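Local structure of putative 2OG-Fe(II) oxygenase family protein (Caulobacter crescentus CB15, 3OOX) at residues Gln68-Lys73 against Tyr79-Val84; Ser137-Gly142 against Gly167-Arg172; Glu147-Tyr152 against Asn241-Thr246; Asp158-Thr163 against Asp233-Leu238. The protein probably acts as an Fe(II)- and 2-oxoglutarate-dependent oxygenase, perhaps forming ethylene from 2-oxoglutarate or oxidising L-arginine. All coordinates share one frame; numbering follows the deposited sequence.

Contact 1 of 4, residues Gln68-Lys73 against Tyr79-Val84; sequences QYAGVK and YIPFGV. With EDO (1,2-ethanediol), chain D.
The ring of Tyr79 receives the methyl of Ala70 at its edge, close to the ring plane, with Ala70 CB 4.1 Å from Tyr79 CD2, while Pro81 N lies over one face, toward the rim. The ring of Tyr69 has Gln68 CB over the centre of one face. The two tyrosines touch at their roots, Tyr69 CB to Tyr79 CB being 4.0 Å, and then diverge. A chi1 of 177° sets the ring of Tyr79 opposite its own N, and the phenol leads away from 68-73. Tyrosine suits both places: its aliphatic base packs locally, while the hydroxyl of Tyr69 ties the loop to Glu123 and Ala122 N, and that of Tyr79 ties strand 78-80 to Glu97 of strand 97-101.

The contact folds the loop after helix 63-66 back on strand 78-80, an outermost strand of the larger sheet in this cupin-like, double-stranded beta-helix protein. Tyr79 N donates to Tyr69 O at 2.9 Å; the bond is nearly straight at the hydrogen (173°), although the donor stands 50° out of the carbonyl plane. The CA-H of Ala70 points at Tyr79 O, with Ala70 CA 3.4 Å from that oxygen. A water donates to the same Tyr79 O at 2.8 Å and accepts from Gly71 N at 3.0 Å, and a second water, bound by Val72 N at 2.9 Å, also lies beside this oxygen. Gly71 has a positive phi, which glycine adopts readily. Farther out, Lys73 NZ bonds O1 of an ethanediol, probably from the crystallisation liquor, at 2.8 Å.

Contact 2 of 4, residues Ser137-Gly142 against Gly167-Arg172; sequences SLDGMG and GNSVLR
Leu138 and Leu171 reach each other through different first torsions: Leu138 holds CG beside its backbone N and opposite the carbonyl carbon (chi1 -72°), whereas Leu171 swings CG opposite the backbone N (chi1 179°), which brings its branched end to the helix although its CB does not aim there. The two side chains cross at about a right angle and meet methyl to methyl, Leu138 CD1 to Leu171 CD1 at 4.1 Å. Leucine fits here because its branched end can be turned into a buried apolar layer, which Val131, Leu134 and Tyr135 continue around Leu171.

One residue after Leu138, and two before Leu171, the contact turns polar. Asp139 OD1 and Ser169 OG face each other at 4.1 Å, too far for a direct bond, and a water bridges them. It donates to Asp139 OD1 at 2.9 Å and lies 2.6 Å from Ser169 OG. The other carboxylate oxygen, Asp139 OD2, forms a salt bridge with Arg103, whose NE also bonds Gly167 O, so this arginine clasps both segments. The short hydroxyl of Ser169 can bond the water and His270 N from the same atom. The nearby positive charge probably favours the ionised carboxylate of Asp139.

Hydrophobic packing with a polar margin thus seats the long helix 127-152 against strand 170-176, a helix-on-sheet layer flanking the larger sheet of the double-stranded beta-helix fold of 2-oxoglutarate oxygenases.

Contact 3 of 4, residues Glu147-Tyr152 against Asn241-Thr246; sequences EAIATY and NVLPST
Leu243 spreads its two methyls over two residues of helix 127-152: Leu243 CD1 rests 3.7 Å from Ile149 CG2, and Leu243 CD2 approaches Tyr152 CE2 at 4.2 Å. This is helix-to-loop packing at the flank of the double-stranded beta-helix core, joining the last turns of helix 127-152 to the loop that leads from helix 233-238 into strand 248-250, a strand of the smaller sheet.

Ile149 and Tyr152 are three positions apart, so both lie on the same side of the helix and both present apolar groups to Leu243. In Ile149 the touching branch is CG2, anti to the backbone N, while CG1 stands beside that N (chi1 -68°). Tyr152 meets the methyl of Leu243 obliquely. A leucine serves well at the loop because its forked end reaches two neighbours at once, and the beta-branched Ile149 offers a methyl close to its own backbone.

In the next shell, Phe30 of helix 19-33 and Leu235 of helix 233-238 continue the apolar layer around Ile149. The hydroxyl of Tyr152 bonds to Glu31, so its polar end is satisfied while its ring carbon meets Leu243. The loop has polar anchors of its own: Leu243 N bonds Thr239 OG1, Ser245 N bonds Glu236 OE2, and Thr246 OG1 bonds the backbone O of Tyr33. At the start of the loop, Asn241 N probably bonds Glu236 O.

Contact 4 of 4, residues Asp158-Thr163 against Asp233-Leu238; sequences DFFKPT and DMLERL. With EDO (1,2-ethanediol), chain J; EDO (1,2-ethanediol), chain G.
Apolar packing dominates where Phe159 and Phe160, in a type I beta turn from Asp158 to Lys161, meet helix 233-238 beside the double-stranded beta-helix core. Leu238 CD2 sits at the edges of both rings, 3.7 Å from Phe160 CE1 and 4.1 Å from Phe159 CE1. Leu235 adds a second methyl, its CD1 lying 3.8 Å from Phe160 CZ. With chi1 at -179°, CG opposite the backbone N, Leu235 reaches the ring that its CB alone does not face.

Among the aromatics, Phe159 CD1 lies 3.6 Å above the centre of the Phe160 ring, so the edge of the Phe159 ring packs on the face of the Phe160 ring. Large flat side chains suit this place because they touch both helix 233-238 and helix 127-152, where Ala150 meets both rings and Leu146 and Ile149 meet Phe160.

Polar bonds come last. Away from the packing, one ethanediol, probably from the crystallisation liquor, donates from O1 to Asp158 OD1 at 2.7 Å, and another, at the end of Arg237, accepts from NH1 at O2 and NH2 at O1. Just after the turn, Thr163 OG1 lies at the Phe160 ring edge and donates to Phe160 O at 2.7 Å, 19° from the carbonyl plane.

Along the chain, contact 1 closes before the others open, whereas contact 2 crosses both contact 3 and contact 4, and contact 4 is nested within the loop closed by contact 3. Helix 127-152 serves contacts 2 and 3, whose centres lie about 17 Å apart, and helix 161-164 of contact 4 follows it. Contacts 3 and 4, with centres about 9 Å apart, touch through Ser245 OG and Asp233 OD1. Contact 1 lies across the chain's centre from them, with centres about 34 and 31 Å away, but shares the larger sheet with contact 2. Contacts 1 and 2 attach a loop and a helix to that sheet, while contacts 3 and 4 pack flanking elements on each other.

Contact 1 of 4, residues Gln68-Lys73 against Tyr79-Val84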
loop_
_atom_site.group_PDB
_atom_site.type_symbol
_atom_site.label_atom_id
_atom_site.label_comp_id
_atom_site.label_asym_id
_atom_site.label_seq_id
_atom_site.Cartn_x
_atom_site.Cartn_y
_atom_site.Cartn_z
ATOM N N GLN A 68 -6.121 17.058 -17.717
ATOM C CA GLN A 68 -6.954 16.287 -18.623
ATOM C C GLN A 68 -7.415 15.012 -17.940
ATOM O O GLN A 68 -8.467 14.460 -18.277
ATOM C CB GLN A 68 -6.163 15.908 -19.872
ATOM C CG GLN A 68 -5.806 17.080 -20.754
ATOM C CD GLN A 68 -4.954 16.669 -21.941
ATOM O OE1 GLN A 68 -5.328 16.899 -23.094
ATOM N NE2 GLN A 68 -3.804 16.085 -21.676
ATOM N N TYR A 69 -6.615 14.527 -16.991
ATOM C CA TYR A 69 -6.843 13.223 -16.347
ATOM C C TYR A 69 -7.366 13.371 -14.918
ATOM O O TYR A 69 -7.434 12.375 -14.177
ATOM C CB TYR A 69 -5.558 12.399 -16.376
ATOM C CG TYR A 69 -4.965 12.347 -17.767
ATOM C CD1 TYR A 69 -5.583 11.579 -18.756
ATOM C CD2 TYR A 69 -3.865 13.112 -18.114
ATOM C CE1 TYR A 69 -5.107 11.567 -20.051
ATOM C CE2 TYR A 69 -3.363 13.101 -19.424
ATOM C CZ TYR A 69 -4.002 12.330 -20.384
ATOM O OH TYR A 69 -3.524 12.288 -21.685
ATOM N N ALA A 70 -7.733 14.593 -14.559
ATOM C CA ALA A 70 -8.304 14.909 -13.238
ATOM C C ALA A 70 -9.826 14.795 -13.232
ATOM O O ALA A 70 -10.463 14.780 -14.287
ATOM C CB ALA A 70 -7.903 16.311 -12.804
ATOM N N GLY A 71 -10.395 14.762 -12.027
ATOM C CA GLY A 71 -11.834 14.696 -11.849
ATOM C C GLY A 71 -12.449 13.388 -12.292
ATOM O O GLY A 71 -13.627 13.344 -12.611
ATOM N N VAL A 72 -11.657 12.334 -12.353
ATOM C CA VAL A 72 -12.145 11.014 -12.783
ATOM C C VAL A 72 -12.505 10.221 -11.533
ATOM O O VAL A 72 -11.646 9.846 -10.743
ATOM C CB VAL A 72 -11.111 10.243 -13.650
ATOM C CG1 VAL A 72 -11.660 8.880 -14.102
ATOM C CG2 VAL A 72 -10.716 11.096 -14.852
ATOM N N LYS A 73 -13.795 9.932 -11.369
ATOM C CA LYS A 73 -14.261 9.047 -10.301
ATOM C C LYS A 73 -13.711 9.473 -8.933
ATOM O O LYS A 73 -13.263 8.657 -8.131
ATOM C CB LYS A 73 -13.920 7.580 -10.607
ATOM C CG LYS A 73 -14.569 7.062 -11.871
ATOM C CD LYS A 73 -16.100 6.807 -11.637
ATOM C CE LYS A 73 -16.795 6.391 -12.879
ATOM N NZ LYS A 73 -18.312 6.188 -12.590
ATOM N N TYR A 79 -5.562 11.370 -12.256
ATOM C CA TYR A 79 -4.724 12.383 -11.632
ATOM C C TYR A 79 -5.476 13.140 -10.538
ATOM O O TYR A 79 -6.658 13.462 -10.674
ATOM C CB TYR A 79 -4.260 13.349 -12.722
ATOM C CG TYR A 79 -3.436 14.501 -12.232
ATOM C CD1 TYR A 79 -2.197 14.278 -11.658
ATOM C CD2 TYR A 79 -3.874 15.795 -12.388
ATOM C CE1 TYR A 79 -1.407 15.336 -11.214
ATOM C CE2 TYR A 79 -3.096 16.887 -11.945
ATOM C CZ TYR A 79 -1.873 16.628 -11.342
ATOM O OH TYR A 79 -1.088 17.684 -10.906
ATOM N N ILE A 80 -4.762 13.454 -9.443
ATOM C CA ILE A 80 -5.255 14.359 -8.420
ATOM C C ILE A 80 -4.224 15.485 -8.289
ATOM O O ILE A 80 -3.056 15.227 -7.988
ATOM C CB ILE A 80 -5.404 13.668 -7.042
ATOM C CG1 ILE A 80 -6.327 12.436 -7.137
ATOM C CG2 ILE A 80 -5.901 14.680 -6.016
ATOM C CD1 ILE A 80 -6.457 11.649 -5.816
ATOM N N PRO A 81 -4.656 16.716 -8.522
ATOM C CA PRO A 81 -3.746 17.853 -8.427
ATOM C C PRO A 81 -3.448 18.285 -7.010
ATOM O O PRO A 81 -4.057 17.814 -6.072
ATOM C CB PRO A 81 -4.492 18.957 -9.175
ATOM C CG PRO A 81 -5.877 18.684 -8.912
ATOM C CD PRO A 81 -6.009 17.169 -8.897
ATOM N N PHE A 82 -2.492 19.197 -6.888
ATOM C CA PHE A 82 -2.212 19.865 -5.625
ATOM C C PHE A 82 -3.492 20.462 -5.068
ATOM O O PHE A 82 -4.321 20.966 -5.817
ATOM C CB PHE A 82 -1.132 20.957 -5.821
ATOM C CG PHE A 82 0.149 20.433 -6.399
ATOM C CD1 PHE A 82 0.917 19.517 -5.705
ATOM C CD2 PHE A 82 0.575 20.827 -7.660
ATOM C CE1 PHE A 82 2.089 19.007 -6.225
ATOM C CE2 PHE A 82 1.758 20.318 -8.199
ATOM C CZ PHE A 82 2.517 19.407 -7.474
ATOM N N GLY A 83 -3.647 20.365 -3.752
ATOM C CA GLY A 83 -4.821 20.897 -3.050
ATOM C C GLY A 83 -4.433 21.429 -1.681
ATOM O O GLY A 83 -3.257 21.421 -1.314
ATOM N N VAL A 84 -5.448 21.855 -0.927
ATOM C CA VAL A 84 -5.262 22.509 0.365
ATOM C C VAL A 84 -6.012 21.798 1.486
ATOM O O VAL A 84 -7.164 21.410 1.304
ATOM C CB VAL A 84 -5.801 23.937 0.306
ATOM C CG1 VAL A 84 -5.486 24.676 1.597
ATOM C CG2 VAL A 84 -5.224 24.654 -0.866
HETATM C C1 EDO D . -18.836 2.966 -10.927
HETATM O O1 EDO D . -18.237 4.222 -10.582
HETATM C C2 EDO D . -17.824 2.192 -11.770
HETATM O O2 EDO D . -17.574 2.853 -13.017
HETATM O O HOH W 1 -8.809 14.862 -9.535
HETATM O O HOH W 2 -9.024 11.821 -11.139
#

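Contact 2 of 4, residues Ser137-Gly142 against Gly167-Arg172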
loop_
_atom_site.group_PDB
_atom_site.type_symbol
_atom_site.label_atom_id
_atom_site.label_comp_id
_atom_site.label_asym_id
_atom_site.label_seq_id
_atom_site.Cartn_x
_atom_site.Cartn_y
_atom_site.Cartn_z
ATOM N N SER A 137 3.428 -6.735 -10.952
ATOM C CA SER A 137 4.575 -7.229 -10.221
ATOM C C SER A 137 4.401 -7.133 -8.704
ATOM O O SER A 137 4.734 -8.051 -7.967
ATOM C CB SER A 137 5.806 -6.446 -10.647
ATOM O OG SER A 137 6.916 -6.870 -9.915
ATOM N N LEU A 138 3.906 -5.984 -8.247
ATOM C CA LEU A 138 3.677 -5.809 -6.811
ATOM C C LEU A 138 2.493 -6.658 -6.339
ATOM O O LEU A 138 2.502 -7.159 -5.216
ATOM C CB LEU A 138 3.498 -4.333 -6.489
ATOM C CG LEU A 138 4.792 -3.525 -6.594
ATOM C CD1 LEU A 138 4.500 -2.022 -6.524
ATOM C CD2 LEU A 138 5.803 -3.917 -5.533
ATOM N N ASP A 139 1.472 -6.801 -7.186
ATOM C CA ASP A 139 0.321 -7.668 -6.862
ATOM C C ASP A 139 0.819 -9.108 -6.692
ATOM O O ASP A 139 0.396 -9.820 -5.769
ATOM C CB ASP A 139 -0.770 -7.605 -7.951
ATOM C CG ASP A 139 -2.094 -8.139 -7.479
ATOM O OD1 ASP A 139 -2.489 -7.859 -6.328
ATOM O OD2 ASP A 139 -2.773 -8.833 -8.279
ATOM N N GLY A 140 1.724 -9.510 -7.583
ATOM C CA GLY A 140 2.317 -10.872 -7.464
ATOM C C GLY A 140 3.140 -11.106 -6.210
ATOM O O GLY A 140 3.033 -12.144 -5.547
HETATM N N MSE A 141 3.978 -10.134 -5.882
HETATM C CA MSE A 141 4.786 -10.225 -4.672
HETATM C C MSE A 141 3.886 -10.233 -3.442
HETATM O O MSE A 141 4.098 -10.963 -2.478
HETATM C CB MSE A 141 5.849 -9.125 -4.610
HETATM C CG MSE A 141 6.601 -9.168 -3.332
HETATM SE SE MSE A 141 7.515 -10.861 -3.022
HETATM C CE MSE A 141 9.086 -10.444 -4.102
ATOM N N GLY A 142 2.822 -9.418 -3.482
ATOM C CA GLY A 142 1.829 -9.427 -2.413
ATOM C C GLY A 142 1.210 -10.799 -2.181
ATOM O O GLY A 142 1.020 -11.224 -1.045
ATOM N N GLY A 167 -8.775 -8.578 -7.170
ATOM C CA GLY A 167 -8.931 -7.642 -6.063
ATOM C C GLY A 167 -8.891 -6.191 -6.521
ATOM O O GLY A 167 -8.230 -5.869 -7.499
ATOM N N ASN A 168 -9.559 -5.326 -5.762
ATOM C CA ASN A 168 -9.756 -3.913 -6.113
ATOM C C ASN A 168 -8.527 -3.112 -5.699
ATOM O O ASN A 168 -8.622 -2.104 -4.997
ATOM C CB ASN A 168 -11.002 -3.383 -5.429
ATOM C CG ASN A 168 -11.557 -2.137 -6.080
ATOM O OD1 ASN A 168 -11.010 -1.572 -7.043
ATOM N ND2 ASN A 168 -12.697 -1.690 -5.528
ATOM N N SER A 169 -7.369 -3.585 -6.136
ATOM C CA SER A 169 -6.085 -3.044 -5.732
ATOM C C SER A 169 -5.715 -1.809 -6.517
ATOM O O SER A 169 -6.114 -1.639 -7.680
ATOM C CB SER A 169 -4.992 -4.123 -5.833
ATOM O OG SER A 169 -5.344 -5.235 -5.006
ATOM N N VAL A 170 -4.927 -0.951 -5.881
ATOM C CA VAL A 170 -4.571 0.347 -6.479
ATOM C C VAL A 170 -3.075 0.548 -6.360
ATOM O O VAL A 170 -2.515 0.440 -5.276
ATOM C CB VAL A 170 -5.321 1.477 -5.818
ATOM C CG1 VAL A 170 -4.810 2.843 -6.329
ATOM C CG2 VAL A 170 -6.837 1.382 -6.060
ATOM N N LEU A 171 -2.451 0.880 -7.497
ATOM C CA LEU A 171 -1.080 1.383 -7.536
ATOM C C LEU A 171 -1.166 2.891 -7.538
ATOM O O LEU A 171 -1.817 3.489 -8.414
ATOM C CB LEU A 171 -0.342 0.937 -8.790
ATOM C CG LEU A 171 1.088 1.424 -8.959
ATOM C CD1 LEU A 171 1.972 0.964 -7.781
ATOM C CD2 LEU A 171 1.684 0.925 -10.298
ATOM N N ARG A 172 -0.577 3.528 -6.512
ATOM C CA ARG A 172 -0.564 4.966 -6.396
ATOM C C ARG A 172 0.839 5.438 -6.764
ATOM O O ARG A 172 1.834 4.920 -6.277
ATOM C CB ARG A 172 -0.833 5.370 -4.949
ATOM C CG ARG A 172 -0.627 6.884 -4.643
ATOM C CD ARG A 172 -0.903 7.165 -3.169
ATOM N NE ARG A 172 -2.320 7.093 -2.862
ATOM C CZ ARG A 172 -2.812 7.113 -1.628
ATOM N NH1 ARG A 172 -2.001 7.199 -0.574
ATOM N NH2 ARG A 172 -4.113 7.035 -1.468
HETATM O O HOH W 3 -5.312 -7.726 -5.838
#

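Contact 3 of 4, residues Glu147-Tyr152 against Asn241-Thr246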
loop_
_atom_site.group_PDB
_atom_site.type_symbol
_atom_site.label_atom_id
_atom_site.label_comp_id
_atom_site.label_asym_id
_atom_site.label_seq_id
_atom_site.Cartn_x
_atom_site.Cartn_y
_atom_site.Cartn_z
ATOM N N GLU A 147 1.050 -15.752 1.103
ATOM C CA GLU A 147 1.347 -17.178 1.396
ATOM C C GLU A 147 2.044 -17.363 2.745
ATOM O O GLU A 147 1.728 -18.284 3.486
ATOM C CB GLU A 147 2.199 -17.791 0.306
ATOM C CG GLU A 147 1.548 -17.975 -1.046
ATOM C CD GLU A 147 2.553 -18.506 -2.059
ATOM O OE1 GLU A 147 2.864 -19.723 -2.019
ATOM O OE2 GLU A 147 3.058 -17.722 -2.880
ATOM N N ALA A 148 3.032 -16.510 3.013
ATOM C CA ALA A 148 3.750 -16.543 4.259
ATOM C C ALA A 148 2.805 -16.226 5.418
ATOM O O ALA A 148 2.815 -16.903 6.454
ATOM C CB ALA A 148 4.904 -15.604 4.212
ATOM N N ILE A 149 1.977 -15.201 5.250
ATOM C CA ILE A 149 0.984 -14.848 6.272
ATOM C C ILE A 149 0.021 -16.019 6.562
ATOM O O ILE A 149 -0.258 -16.337 7.724
ATOM C CB ILE A 149 0.225 -13.550 5.892
ATOM C CG1 ILE A 149 1.197 -12.354 5.950
ATOM C CG2 ILE A 149 -0.959 -13.350 6.804
ATOM C CD1 ILE A 149 0.596 -11.085 5.351
ATOM N N ALA A 150 -0.470 -16.651 5.510
ATOM C CA ALA A 150 -1.354 -17.838 5.638
ATOM C C ALA A 150 -0.691 -18.967 6.450
ATOM O O ALA A 150 -1.262 -19.468 7.422
ATOM C CB ALA A 150 -1.772 -18.312 4.254
ATOM N N THR A 151 0.551 -19.288 6.106
ATOM C CA THR A 151 1.287 -20.322 6.840
ATOM C C THR A 151 1.514 -19.909 8.306
ATOM O O THR A 151 1.380 -20.721 9.225
ATOM C CB THR A 151 2.587 -20.638 6.096
ATOM O OG1 THR A 151 2.244 -21.239 4.837
ATOM C CG2 THR A 151 3.487 -21.561 6.903
ATOM N N TYR A 152 1.825 -18.639 8.544
ATOM C CA TYR A 152 2.024 -18.145 9.903
ATOM C C TYR A 152 0.765 -18.319 10.744
ATOM O O TYR A 152 0.837 -18.706 11.944
ATOM C CB TYR A 152 2.454 -16.681 9.878
ATOM C CG TYR A 152 2.684 -16.089 11.242
ATOM C CD1 TYR A 152 3.829 -16.399 11.978
ATOM C CD2 TYR A 152 1.741 -15.217 11.804
ATOM C CE1 TYR A 152 4.043 -15.850 13.224
ATOM C CE2 TYR A 152 1.960 -14.653 13.033
ATOM C CZ TYR A 152 3.114 -14.986 13.752
ATOM O OH TYR A 152 3.335 -14.444 14.997
ATOM N N ASN A 241 -8.177 -9.362 14.707
ATOM C CA ASN A 241 -7.141 -8.443 15.224
ATOM C C ASN A 241 -5.845 -9.099 15.708
ATOM O O ASN A 241 -5.003 -8.439 16.300
ATOM C CB ASN A 241 -7.753 -7.487 16.274
ATOM C CG ASN A 241 -8.774 -6.541 15.661
ATOM O OD1 ASN A 241 -9.720 -6.968 15.041
ATOM N ND2 ASN A 241 -8.552 -5.242 15.811
ATOM N N VAL A 242 -5.650 -10.375 15.408
ATOM C CA VAL A 242 -4.400 -11.064 15.694
ATOM C C VAL A 242 -3.242 -10.361 14.948
ATOM O O VAL A 242 -2.185 -10.136 15.519
ATOM C CB VAL A 242 -4.490 -12.562 15.339
ATOM C CG1 VAL A 242 -3.090 -13.192 15.317
ATOM C CG2 VAL A 242 -5.383 -13.307 16.350
ATOM N N LEU A 243 -3.473 -10.008 13.678
ATOM C CA LEU A 243 -2.522 -9.184 12.942
ATOM C C LEU A 243 -3.045 -7.744 12.912
ATOM O O LEU A 243 -4.100 -7.484 12.339
ATOM C CB LEU A 243 -2.312 -9.701 11.521
ATOM C CG LEU A 243 -1.826 -11.154 11.396
ATOM C CD1 LEU A 243 -1.581 -11.555 9.952
ATOM C CD2 LEU A 243 -0.536 -11.408 12.202
ATOM N N PRO A 244 -2.305 -6.802 13.518
ATOM C CA PRO A 244 -2.835 -5.438 13.687
ATOM C C PRO A 244 -2.560 -4.559 12.467
ATOM O O PRO A 244 -1.500 -4.684 11.851
ATOM C CB PRO A 244 -2.051 -4.912 14.875
ATOM C CG PRO A 244 -0.688 -5.633 14.751
ATOM C CD PRO A 244 -1.028 -6.996 14.254
ATOM N N SER A 245 -3.538 -3.714 12.122
ATOM C CA SER A 245 -3.377 -2.648 11.145
ATOM C C SER A 245 -2.951 -1.420 11.932
ATOM O O SER A 245 -3.717 -0.877 12.734
ATOM C CB SER A 245 -4.670 -2.387 10.425
ATOM O OG SER A 245 -4.507 -1.319 9.538
ATOM N N THR A 246 -1.702 -1.022 11.765
ATOM C CA THR A 246 -1.126 -0.015 12.638
ATOM C C THR A 246 -1.011 1.364 11.977
ATOM O O THR A 246 -1.034 1.517 10.742
ATOM C CB THR A 246 0.218 -0.524 13.188
ATOM O OG1 THR A 246 1.089 -0.822 12.108
ATOM C CG2 THR A 246 -0.040 -1.796 13.981
#

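Contact 4 of 4, residues Asp158-Thr163 against Asp233-Leu238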
loop_
_atom_site.group_PDB
_atom_site.type_symbol
_atom_site.label_atom_id
_atom_site.label_comp_id
_atom_site.label_asym_id
_atom_site.label_seq_id
_atom_site.Cartn_x
_atom_site.Cartn_y
_atom_site.Cartn_z
ATOM N N ASP A 158 -1.981 -21.646 0.287
ATOM C CA ASP A 158 -2.703 -20.941 -0.770
ATOM C C ASP A 158 -4.035 -20.323 -0.338
ATOM O O ASP A 158 -4.809 -19.906 -1.202
ATOM C CB ASP A 158 -2.923 -21.827 -1.999
ATOM C CG ASP A 158 -3.868 -22.985 -1.746
ATOM O OD1 ASP A 158 -4.230 -23.242 -0.570
ATOM O OD2 ASP A 158 -4.224 -23.678 -2.731
ATOM N N PHE A 159 -4.257 -20.204 0.967
ATOM C CA PHE A 159 -5.531 -19.669 1.496
ATOM C C PHE A 159 -5.989 -18.392 0.813
ATOM O O PHE A 159 -7.192 -18.218 0.533
ATOM C CB PHE A 159 -5.428 -19.443 3.005
ATOM C CG PHE A 159 -6.639 -18.821 3.623
ATOM C CD1 PHE A 159 -6.787 -17.425 3.683
ATOM C CD2 PHE A 159 -7.645 -19.605 4.155
ATOM C CE1 PHE A 159 -7.924 -16.859 4.260
ATOM C CE2 PHE A 159 -8.768 -19.027 4.722
ATOM C CZ PHE A 159 -8.903 -17.654 4.760
ATOM N N PHE A 160 -5.066 -17.446 0.640
ATOM C CA PHE A 160 -5.447 -16.132 0.161
ATOM C C PHE A 160 -5.683 -16.085 -1.330
ATOM O O PHE A 160 -6.245 -15.120 -1.808
ATOM C CB PHE A 160 -4.433 -15.076 0.585
ATOM C CG PHE A 160 -4.493 -14.775 2.034
ATOM C CD1 PHE A 160 -5.572 -14.060 2.560
ATOM C CD2 PHE A 160 -3.493 -15.240 2.878
ATOM C CE1 PHE A 160 -5.651 -13.811 3.891
ATOM C CE2 PHE A 160 -3.567 -14.994 4.229
ATOM C CZ PHE A 160 -4.657 -14.267 4.728
ATOM N N LYS A 161 -5.254 -17.104 -2.075
ATOM C CA LYS A 161 -5.322 -17.064 -3.539
ATOM C C LYS A 161 -6.706 -16.620 -4.088
ATOM O O LYS A 161 -6.774 -15.632 -4.830
ATOM C CB LYS A 161 -4.900 -18.423 -4.114
ATOM C CG LYS A 161 -4.784 -18.421 -5.609
ATOM C CD LYS A 161 -4.520 -19.816 -6.155
ATOM C CE LYS A 161 -4.270 -19.761 -7.631
ATOM N NZ LYS A 161 -5.560 -19.555 -8.355
ATOM N N PRO A 162 -7.821 -17.318 -3.735
ATOM C CA PRO A 162 -9.102 -16.876 -4.259
ATOM C C PRO A 162 -9.544 -15.549 -3.681
ATOM O O PRO A 162 -10.304 -14.845 -4.328
ATOM C CB PRO A 162 -10.067 -18.006 -3.852
ATOM C CG PRO A 162 -9.387 -18.706 -2.748
ATOM C CD PRO A 162 -7.945 -18.554 -2.931
ATOM N N THR A 163 -9.067 -15.222 -2.482
ATOM C CA THR A 163 -9.529 -14.027 -1.769
ATOM C C THR A 163 -9.038 -12.751 -2.408
ATOM O O THR A 163 -9.694 -11.731 -2.224
ATOM C CB THR A 163 -9.112 -14.019 -0.285
ATOM O OG1 THR A 163 -7.753 -13.611 -0.156
ATOM C CG2 THR A 163 -9.262 -15.435 0.356
ATOM N N ASP A 233 -6.704 -2.833 7.315
ATOM C CA ASP A 233 -7.837 -3.122 8.152
ATOM C C ASP A 233 -8.605 -4.374 7.693
ATOM O O ASP A 233 -9.182 -5.040 8.565
ATOM C CB ASP A 233 -8.819 -1.954 8.165
ATOM C CG ASP A 233 -8.293 -0.740 8.897
ATOM O OD1 ASP A 233 -7.252 -0.818 9.596
ATOM O OD2 ASP A 233 -8.940 0.311 8.764
HETATM N N MSE A 234 -8.674 -4.672 6.397
HETATM C CA MSE A 234 -9.409 -5.866 5.943
HETATM C C MSE A 234 -8.798 -7.127 6.533
HETATM O O MSE A 234 -9.521 -8.032 6.977
HETATM C CB MSE A 234 -9.413 -5.980 4.410
HETATM C CG MSE A 234 -10.308 -5.015 3.696
HETATM SE SE MSE A 234 -10.053 -5.076 1.760
HETATM C CE MSE A 234 -11.343 -3.761 1.229
ATOM N N LEU A 235 -7.463 -7.213 6.545
ATOM C CA LEU A 235 -6.794 -8.402 7.038
ATOM C C LEU A 235 -6.827 -8.416 8.558
ATOM O O LEU A 235 -6.975 -9.483 9.185
ATOM C CB LEU A 235 -5.372 -8.444 6.493
ATOM C CG LEU A 235 -4.484 -9.614 6.871
ATOM C CD1 LEU A 235 -5.161 -10.967 6.607
ATOM C CD2 LEU A 235 -3.144 -9.559 6.109
ATOM N N GLU A 236 -6.697 -7.242 9.188
ATOM C CA GLU A 236 -6.868 -7.139 10.641
ATOM C C GLU A 236 -8.225 -7.721 11.037
ATOM O O GLU A 236 -8.303 -8.541 11.985
ATOM C CB GLU A 236 -6.735 -5.680 11.118
ATOM C CG GLU A 236 -6.962 -5.488 12.617
ATOM C CD GLU A 236 -6.921 -4.030 13.007
ATOM O OE1 GLU A 236 -7.807 -3.287 12.553
ATOM O OE2 GLU A 236 -5.990 -3.655 13.737
ATOM N N ARG A 237 -9.280 -7.356 10.305
ATOM C CA ARG A 237 -10.625 -7.824 10.654
ATOM C C ARG A 237 -10.757 -9.336 10.445
ATOM O O ARG A 237 -11.289 -10.051 11.322
ATOM C CB ARG A 237 -11.676 -7.066 9.861
ATOM C CG ARG A 237 -13.092 -7.581 10.066
ATOM C CD ARG A 237 -14.125 -6.595 9.599
ATOM N NE ARG A 237 -15.458 -7.194 9.703
ATOM C CZ ARG A 237 -16.586 -6.528 9.901
ATOM N NH1 ARG A 237 -16.601 -5.200 10.056
ATOM N NH2 ARG A 237 -17.750 -7.201 9.953
ATOM N N LEU A 238 -10.232 -9.832 9.327
ATOM C CA LEU A 238 -10.279 -11.271 9.056
ATOM C C LEU A 238 -9.649 -12.084 10.182
ATOM O O LEU A 238 -10.166 -13.148 10.544
ATOM C CB LEU A 238 -9.607 -11.571 7.723
ATOM C CG LEU A 238 -9.507 -13.051 7.327
ATOM C CD1 LEU A 238 -10.909 -13.644 7.108
ATOM C CD2 LEU A 238 -8.630 -13.211 6.067
HETATM C C1 EDO J . -7.726 -22.907 -0.358
HETATM O O1 EDO J . -6.639 -22.809 0.558
HETATM C C2 EDO J . -7.798 -21.644 -1.198
HETATM O O2 EDO J . -6.786 -21.675 -2.215
HETATM C C1 EDO G . -20.800 -4.867 10.924
HETATM O O1 EDO G . -20.216 -6.094 10.468
HETATM C C2 EDO G . -19.714 -3.838 11.223
HETATM O O2 EDO G . -18.955 -3.529 10.047
#